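Local coordinates for actin-binding protein, cofilin/tropomyosin family protein, putative (Entamoeba histolytica, PDB 4LIZ) that binds actin filaments and stabilises them, and may help maintain F-actin during phagocytosis and pseudopod formation, at residues A10-E15 with D41-G46; A14-D19 with V77-I82. All blocks are in the same frame, centred on the assembly; numbering follows the deposited sequence.

Contact 1: residues A10-E15 with D41-G46. With NA (sodium ion), chain C.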
ATOM      1  N   ALA A  10       6.938  -9.333  -3.788  1.00 12.82           N
ATOM      2  CA  ALA A  10       6.201 -10.470  -3.338  1.00 13.34           C
ATOM      3  C   ALA A  10       6.527 -10.956  -1.904  1.00 11.32           C
ATOM      4  O   ALA A  10       5.658 -11.423  -1.184  1.00 12.57           O
ATOM      5  CB  ALA A  10       6.336 -11.619  -4.351  1.00 14.50           C
ATOM      6  N   GLY A  11       7.796 -10.877  -1.602  1.00 13.29           N
ATOM      7  CA  GLY A  11       8.228 -11.328  -0.283  1.00 13.32           C
ATOM      8  C   GLY A  11       7.559 -10.664   0.904  1.00 11.12           C
ATOM      9  O   GLY A  11       6.923 -11.258   1.777  1.00 13.10           O
ATOM     10  N   PRO A  12       7.693  -9.299   0.909  1.00 11.16           N
ATOM     11  CA  PRO A  12       7.046  -8.629   1.986  1.00 10.60           C
ATOM     12  C   PRO A  12       5.521  -8.691   1.989  1.00 10.24           C
ATOM     13  O   PRO A  12       4.916  -8.635   3.034  1.00 12.32           O
ATOM     14  CB  PRO A  12       7.516  -7.141   1.809  1.00 13.12           C
ATOM     15  CG  PRO A  12       8.747  -7.261   1.041  1.00 12.92           C
ATOM     16  CD  PRO A  12       8.624  -8.448   0.135  1.00 11.17           C
ATOM     17  N   VAL A  13       4.884  -8.758   0.831  1.00 12.19           N
ATOM     18  CA  VAL A  13       3.441  -8.947   0.733  1.00 12.76           C
ATOM     19  C   VAL A  13       3.011 -10.273   1.444  1.00 11.27           C
ATOM     20  O   VAL A  13       2.124 -10.255   2.227  1.00 12.93           O
ATOM     21  CB  VAL A  13       3.045  -8.879  -0.788  1.00 14.01           C
ATOM     22  CG1 VAL A  13       1.597  -9.372  -0.970  1.00 14.14           C
ATOM     23  CG2 VAL A  13       3.210  -7.444  -1.302  1.00 15.67           C
ATOM     24  N   ALA A  14       3.789 -11.300   1.146  1.00 12.24           N
ATOM     25  CA  ALA A  14       3.513 -12.566   1.801  1.00 12.76           C
ATOM     26  C   ALA A  14       3.679 -12.475   3.346  1.00 11.72           C
ATOM     27  O   ALA A  14       2.940 -13.062   4.123  1.00 12.83           O
ATOM     28  CB  ALA A  14       4.426 -13.640   1.282  1.00 12.42           C
ATOM     29  N   GLU A  15       4.708 -11.686   3.765  1.00 11.35           N
ATOM     30  CA  GLU A  15       4.922 -11.457   5.183  1.00 11.28           C
ATOM     31  C   GLU A  15       3.707 -10.809   5.868  1.00 12.12           C
ATOM     32  O   GLU A  15       3.309 -11.119   6.968  1.00 13.55           O
ATOM     33  CB  GLU A  15       6.202 -10.700   5.447  1.00 12.13           C
ATOM     34  CG  GLU A  15       7.462 -11.428   5.024  1.00 12.31           C
ATOM     35  CD  GLU A  15       8.658 -10.693   5.489  1.00 15.20           C
ATOM     36  OE1 GLU A  15       9.149  -9.788   4.826  1.00 13.95           O
ATOM     37  OE2 GLU A  15       9.175 -11.064   6.561  1.00 19.08           O
ATOM     38  N   ASP A  41      10.839   0.718   1.408  1.00 13.90           N
ATOM     39  CA  ASP A  41      11.091   1.892   2.228  1.00 14.52           C
ATOM     40  C   ASP A  41      10.903   1.666   3.719  1.00 15.16           C
ATOM     41  O   ASP A  41      11.620   2.166   4.497  1.00 17.67           O
ATOM     42  CB  ASP A  41      10.195   3.067   1.786  1.00 13.44           C
ATOM     43  CG  ASP A  41      10.622   3.698   0.473  1.00 15.08           C
ATOM     44  OD1 ASP A  41      11.677   3.408  -0.034  1.00 17.35           O
ATOM     45  OD2 ASP A  41       9.828   4.487  -0.019  1.00 16.25           O
ATOM     46  N   ALA A  42       9.897   0.916   4.087  1.00 12.35           N
ATOM     47  CA  ALA A  42       9.647   0.591   5.463  1.00 11.95           C
ATOM     48  C   ALA A  42       8.881  -0.754   5.586  1.00 13.74           C
ATOM     49  O   ALA A  42       8.140  -1.082   4.730  1.00 12.76           O
ATOM     50  CB  ALA A  42       8.850   1.698   6.101  1.00 13.04           C
ATOM     51  N   LYS A  43       9.066  -1.480   6.680  1.00 12.08           N
ATOM     52  CA  LYS A  43       8.425  -2.710   6.884  1.00 12.10           C
ATOM     53  C   LYS A  43       8.481  -3.043   8.334  1.00 12.96           C
ATOM     54  O   LYS A  43       9.521  -2.799   8.968  1.00 14.59           O
ATOM     55  CB  LYS A  43       9.133  -3.772   6.074  1.00 13.92           C
ATOM     56  CG  LYS A  43       8.377  -5.070   6.087  1.00 14.27           C
ATOM     57  CD  LYS A  43       9.104  -6.157   5.272  1.00 15.82           C
ATOM     58  CE  LYS A  43      10.435  -6.713   5.919  1.00 15.43           C
ATOM     59  NZ  LYS A  43      11.067  -7.821   5.125  1.00 14.39           N
ATOM     60  N   GLY A  44       7.364  -3.467   8.884  1.00 12.53           N
ATOM     61  CA  GLY A  44       7.324  -3.799  10.318  1.00 13.50           C
ATOM     62  C   GLY A  44       5.998  -3.968  10.890  1.00 14.35           C
ATOM     63  O   GLY A  44       5.002  -4.287  10.188  1.00 14.18           O
ATOM     64  N   LYS A  45       5.892  -3.815  12.215  1.00 15.45           N
ATOM     65  CA  LYS A  45       4.684  -3.891  12.922  1.00 16.16           C
ATOM     66  C   LYS A  45       3.943  -2.563  12.834  1.00 15.13           C
ATOM     67  O   LYS A  45       4.635  -1.536  12.853  1.00 17.09           O
ATOM     68  CB  LYS A  45       4.952  -4.271  14.419  1.00 20.14           C
ATOM     69  CG  LYS A  45       5.204  -5.755  14.559  1.00 25.08           C
ATOM     70  CD  LYS A  45       5.214  -6.128  16.054  1.00 29.18           C
ATOM     71  CE  LYS A  45       3.786  -6.408  16.575  1.00 35.98           C
ATOM     72  NZ  LYS A  45       2.947  -7.567  16.046  1.00 37.02           N
ATOM     73  N   GLY A  46       2.640  -2.608  12.751  1.00 16.04           N
ATOM     74  CA  GLY A  46       1.903  -1.357  12.653  1.00 15.06           C
ATOM     75  C   GLY A  46       0.876  -1.456  11.549  1.00 14.69           C
ATOM     76  O   GLY A  46       0.554  -2.503  11.016  1.00 17.91           O
TER
HETATM   77 NA    NA C 202       2.244 -10.814   8.989  1.00 14.50          NA
HETATM   78  O   HOH W   1      11.164  -9.867   7.917  1.00 22.43           O
HETATM   79  O   HOH W   2       0.562 -10.717  10.650  1.00 21.31           O

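Contact 2: residues A14-D19 with V77-I82. With NA (sodium ion), chain C.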
ATOM      1  N   ALA A  14       3.789 -11.300   1.146  1.00 12.24           N
ATOM      2  CA  ALA A  14       3.513 -12.566   1.801  1.00 12.76           C
ATOM      3  C   ALA A  14       3.679 -12.475   3.346  1.00 11.72           C
ATOM      4  O   ALA A  14       2.940 -13.062   4.123  1.00 12.83           O
ATOM      5  CB  ALA A  14       4.426 -13.640   1.282  1.00 12.42           C
ATOM      6  N   GLU A  15       4.708 -11.686   3.765  1.00 11.35           N
ATOM      7  CA  GLU A  15       4.922 -11.457   5.183  1.00 11.28           C
ATOM      8  C   GLU A  15       3.707 -10.809   5.868  1.00 12.12           C
ATOM      9  O   GLU A  15       3.309 -11.119   6.968  1.00 13.55           O
ATOM     10  CB  GLU A  15       6.202 -10.700   5.447  1.00 12.13           C
ATOM     11  CG  GLU A  15       7.462 -11.428   5.024  1.00 12.31           C
ATOM     12  CD  GLU A  15       8.658 -10.693   5.489  1.00 15.20           C
ATOM     13  OE1 GLU A  15       9.149  -9.788   4.826  1.00 13.95           O
ATOM     14  OE2 GLU A  15       9.175 -11.064   6.561  1.00 19.08           O
ATOM     15  N   VAL A  16       3.178  -9.736   5.193  1.00 11.88           N
ATOM     16  CA  VAL A  16       1.978  -9.090   5.723  1.00 11.59           C
ATOM     17  C   VAL A  16       0.798 -10.045   5.839  1.00 12.84           C
ATOM     18  O   VAL A  16       0.214 -10.095   6.898  1.00 14.62           O
ATOM     19  CB  VAL A  16       1.646  -7.840   4.851  1.00 11.27           C
ATOM     20  CG1 VAL A  16       0.268  -7.331   5.228  1.00 11.89           C
ATOM     21  CG2 VAL A  16       2.659  -6.735   4.891  1.00 11.43           C
ATOM     22  N   ILE A  17       0.545 -10.800   4.802  1.00 13.42           N
ATOM     23  CA  ILE A  17      -0.533 -11.741   4.781  1.00 14.08           C
ATOM     24  C   ILE A  17      -0.378 -12.851   5.836  1.00 13.83           C
ATOM     25  O   ILE A  17      -1.325 -13.255   6.397  1.00 16.34           O
ATOM     26  CB  ILE A  17      -0.742 -12.314   3.392  1.00 14.80           C
ATOM     27  CG1 ILE A  17      -1.134 -11.212   2.426  1.00 15.04           C
ATOM     28  CG2 ILE A  17      -1.840 -13.348   3.401  1.00 16.42           C
ATOM     29  CD1 ILE A  17      -1.107 -11.649   1.008  1.00 15.98           C
ATOM     30  N   ASP A  18       0.842 -13.285   6.072  1.00 13.90           N
ATOM     31  CA  ASP A  18       1.085 -14.410   6.953  1.00 14.80           C
ATOM     32  C   ASP A  18       0.729 -14.033   8.371  1.00 13.29           C
ATOM     33  O   ASP A  18       1.374 -13.295   8.990  1.00 14.06           O
ATOM     34  CB  ASP A  18       2.580 -14.748   6.849  1.00 13.20           C
ATOM     35  CG  ASP A  18       2.993 -15.988   7.614  1.00 14.86           C
ATOM     36  OD1 ASP A  18       2.195 -16.610   8.253  1.00 15.85           O
ATOM     37  OD2 ASP A  18       4.168 -16.256   7.513  1.00 15.54           O
ATOM     38  N   ASP A  19      -0.321 -14.663   8.860  1.00 16.44           N
ATOM     39  CA  ASP A  19      -0.810 -14.452  10.195  1.00 17.40           C
ATOM     40  C   ASP A  19       0.223 -14.859  11.235  1.00 17.11           C
ATOM     41  O   ASP A  19       0.207 -14.375  12.304  1.00 19.54           O
ATOM     42  CB  ASP A  19      -2.068 -15.293  10.477  1.00 18.02           C
ATOM     43  CG  ASP A  19      -3.307 -14.786   9.782  1.00 26.16           C
ATOM     44  OD1 ASP A  19      -3.336 -13.685   9.283  1.00 22.34           O
ATOM     45  OD2 ASP A  19      -4.256 -15.576   9.765  1.00 28.67           O
ATOM     46  N   VAL A  77      -9.502 -10.412   9.350  1.00 25.92           N
ATOM     47  CA  VAL A  77      -8.330  -9.713   8.790  1.00 21.36           C
ATOM     48  C   VAL A  77      -8.725  -9.143   7.456  1.00 19.12           C
ATOM     49  O   VAL A  77      -9.395  -9.774   6.639  1.00 23.31           O
ATOM     50  CB  VAL A  77      -7.100 -10.655   8.669  1.00 22.57           C
ATOM     51  CG1 VAL A  77      -5.890  -9.863   8.152  1.00 24.85           C
ATOM     52  CG2 VAL A  77      -6.887 -11.236  10.076  1.00 29.42           C
ATOM     53  N   LYS A  78      -8.335  -7.859   7.224  1.00 19.22           N
ATOM     54  CA  LYS A  78      -8.582  -7.192   5.972  1.00 17.08           C
ATOM     55  C   LYS A  78      -7.256  -6.554   5.549  1.00 15.63           C
ATOM     56  O   LYS A  78      -6.411  -6.227   6.359  1.00 15.33           O
ATOM     57  CB  LYS A  78      -9.555  -6.025   6.178  1.00 19.53           C
ATOM     58  CG  LYS A  78     -10.925  -6.533   6.683  1.00 20.63           C
ATOM     59  CD  LYS A  78     -11.715  -7.194   5.613  1.00 21.69           C
ATOM     60  CE  LYS A  78     -13.138  -7.503   6.146  1.00 27.16           C
ATOM     61  NZ  LYS A  78     -13.973  -8.092   5.074  1.00 29.65           N
ATOM     62  N   PHE A  79      -7.068  -6.434   4.231  1.00 14.50           N
ATOM     63  CA  PHE A  79      -5.859  -5.890   3.668  1.00 14.01           C
ATOM     64  C   PHE A  79      -6.154  -4.633   2.901  1.00 13.52           C
ATOM     65  O   PHE A  79      -7.141  -4.564   2.135  1.00 15.03           O
ATOM     66  CB  PHE A  79      -5.192  -6.904   2.779  1.00 15.06           C
ATOM     67  CG  PHE A  79      -4.821  -8.171   3.497  1.00 15.14           C
ATOM     68  CD1 PHE A  79      -3.826  -8.211   4.462  1.00 14.61           C
ATOM     69  CD2 PHE A  79      -5.535  -9.342   3.237  1.00 17.19           C
ATOM     70  CE1 PHE A  79      -3.566  -9.364   5.149  1.00 15.42           C
ATOM     71  CE2 PHE A  79      -5.264 -10.494   3.954  1.00 17.07           C
ATOM     72  CZ  PHE A  79      -4.284 -10.498   4.893  1.00 16.36           C
ATOM     73  N   VAL A  80      -5.343  -3.620   3.092  1.00 12.53           N
ATOM     74  CA  VAL A  80      -5.479  -2.276   2.480  1.00 11.47           C
ATOM     75  C   VAL A  80      -4.315  -2.084   1.544  1.00 12.15           C
ATOM     76  O   VAL A  80      -3.152  -2.182   1.942  1.00 10.78           O
ATOM     77  CB  VAL A  80      -5.537  -1.195   3.547  1.00 12.17           C
ATOM     78  CG1 VAL A  80      -5.654   0.178   2.890  1.00 13.61           C
ATOM     79  CG2 VAL A  80      -6.708  -1.406   4.541  1.00 14.21           C
ATOM     80  N   PHE A  81      -4.568  -1.672   0.283  1.00 11.64           N
ATOM     81  CA  PHE A  81      -3.610  -1.308  -0.734  1.00 10.81           C
ATOM     82  C   PHE A  81      -3.692   0.160  -0.989  1.00 11.32           C
ATOM     83  O   PHE A  81      -4.765   0.668  -1.318  1.00 12.77           O
ATOM     84  CB  PHE A  81      -3.745  -2.127  -2.021  1.00 11.66           C
ATOM     85  CG  PHE A  81      -2.926  -1.632  -3.141  1.00 11.68           C
ATOM     86  CD1 PHE A  81      -1.541  -1.628  -3.129  1.00 12.14           C
ATOM     87  CD2 PHE A  81      -3.519  -1.148  -4.317  1.00 13.28           C
ATOM     88  CE1 PHE A  81      -0.742  -1.186  -4.189  1.00 14.52           C
ATOM     89  CE2 PHE A  81      -2.768  -0.688  -5.345  1.00 15.21           C
ATOM     90  CZ  PHE A  81      -1.381  -0.720  -5.318  1.00 15.14           C
ATOM     91  N   ILE A  82      -2.613   0.900  -0.900  1.00 11.09           N
ATOM     92  CA  ILE A  82      -2.559   2.333  -1.164  1.00 10.84           C
ATOM     93  C   ILE A  82      -1.552   2.584  -2.222  1.00 11.42           C
ATOM     94  O   ILE A  82      -0.370   2.136  -2.216  1.00 11.01           O
ATOM     95  CB  ILE A  82      -2.111   3.111   0.093  1.00 11.11           C
ATOM     96  CG1 ILE A  82      -3.200   2.991   1.140  1.00 12.21           C
ATOM     97  CG2 ILE A  82      -1.721   4.516  -0.252  1.00 13.45           C
ATOM     98  CD1 ILE A  82      -2.744   3.295   2.553  1.00 13.76           C
TER
HETATM   99 NA    NA C 202       2.244 -10.814   8.989  1.00 14.50          NA
HETATM  100  O   HOH W   2       0.562 -10.717  10.650  1.00 21.31           O

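Contact 1: residues A10-E15 with D41-G46
A salt bridge joins Lys-43 to Glu-15, with Lys-43 NZ donating to Glu-15 OE1 over 2.8 Å. The ammonium reaches the carboxylate on the syn lone pair of OE1, the side facing the other oxygen, and the two side chains cross at about a right angle. Glu-15 runs extended beyond CG, whereas Lys-43 sends CG anti to its backbone nitrogen (chi1 -172°) and then bends at chi3 (71°), which brings its amine to the acid. A water bridges the same pair: it donates to Glu-15 OE2 at 2.7 Å and accepts a weak bond from Lys-43 NZ. In the ADF-homology fold of coactosin, strand 37-44 is an outermost strand of the mixed sheet, paired with 26-32, and a classic beta bulge sets Asp-41 and Ala-42 both opposite Val-28. Between the two segments the apolar packing is slight: Lys-43 CD lies 3.9 Å from Pro-12 CB; the proline is buried and also touches Val-27 of strand 26-32. Glu-15 also binds metal through its backbone, its carbonyl O 2.3 Å from the sodium ion. Asp-18, Asn-21 and Val-24 supply further carbonyl oxygens, and a second water joins them.

Contact 2: residues A14-D19 with V77-I82
The carbonyl oxygen of Val-16 accepts a hydrogen bond from Arg-66 NH1, on strand 60-69, and it also lies 4.2 Å from Phe-79 CE1, meeting that ring obliquely. Arg-66 NH2 makes a salt bridge with Asp-19 OD1, so one arginine ties the last helical turn to the residues just after it; across the contact Asp-19 OD1 comes no nearer than 4.4 Å to Val-77 CG2. The Phe-79 ring carries most of the apolar contact. Ile-17 CG1 sits 4.0 Å above the plane of one Phe-79 face, displaced toward the rim, in a CH-pi contact 20° off the ring normal. The Ile-17 rotamer (chi1 -63°) sets CG2 anti to the backbone N, and Ile-17 CG2 comes 4.0 Å from Phe-79 CZ, while Ile-17 CA lies 3.9 Å from Phe-79 CE1. In the ADF-homology fold this is a helix laid on the sheet: helix 10-17 ends against strand 76-85, which runs between 60-69 and 114-118. Val-16 adds a looser touch, its CG1 4.3 Å from Phe-79 CD1. Asp-18, the first residue to leave helical geometry, has its CB directed away from the strand, and Asp-18 O binds the sodium ion at 2.6 Å.

Overall arrangement
Both contacts set helix 10-17 against the same mixed sheet, yet they meet different parts of it: contact 1 an outermost strand, contact 2 a strand with neighbours on both sides. Their centres lie about 9 Å apart. Each is partly buried, but the chemistry differs. Contact 1 is chiefly ionic and water-linked, with an exposed lysine as one partner, whereas contact 2 is chiefly apolar, built round a buried aromatic ring, and its polar links run to an arginine of a third strand. Ala-14 and Glu-15 belong to both. The sodium ion lies at the helix end that both contacts use, bound by carbonyl oxygens there and in the turn that follows.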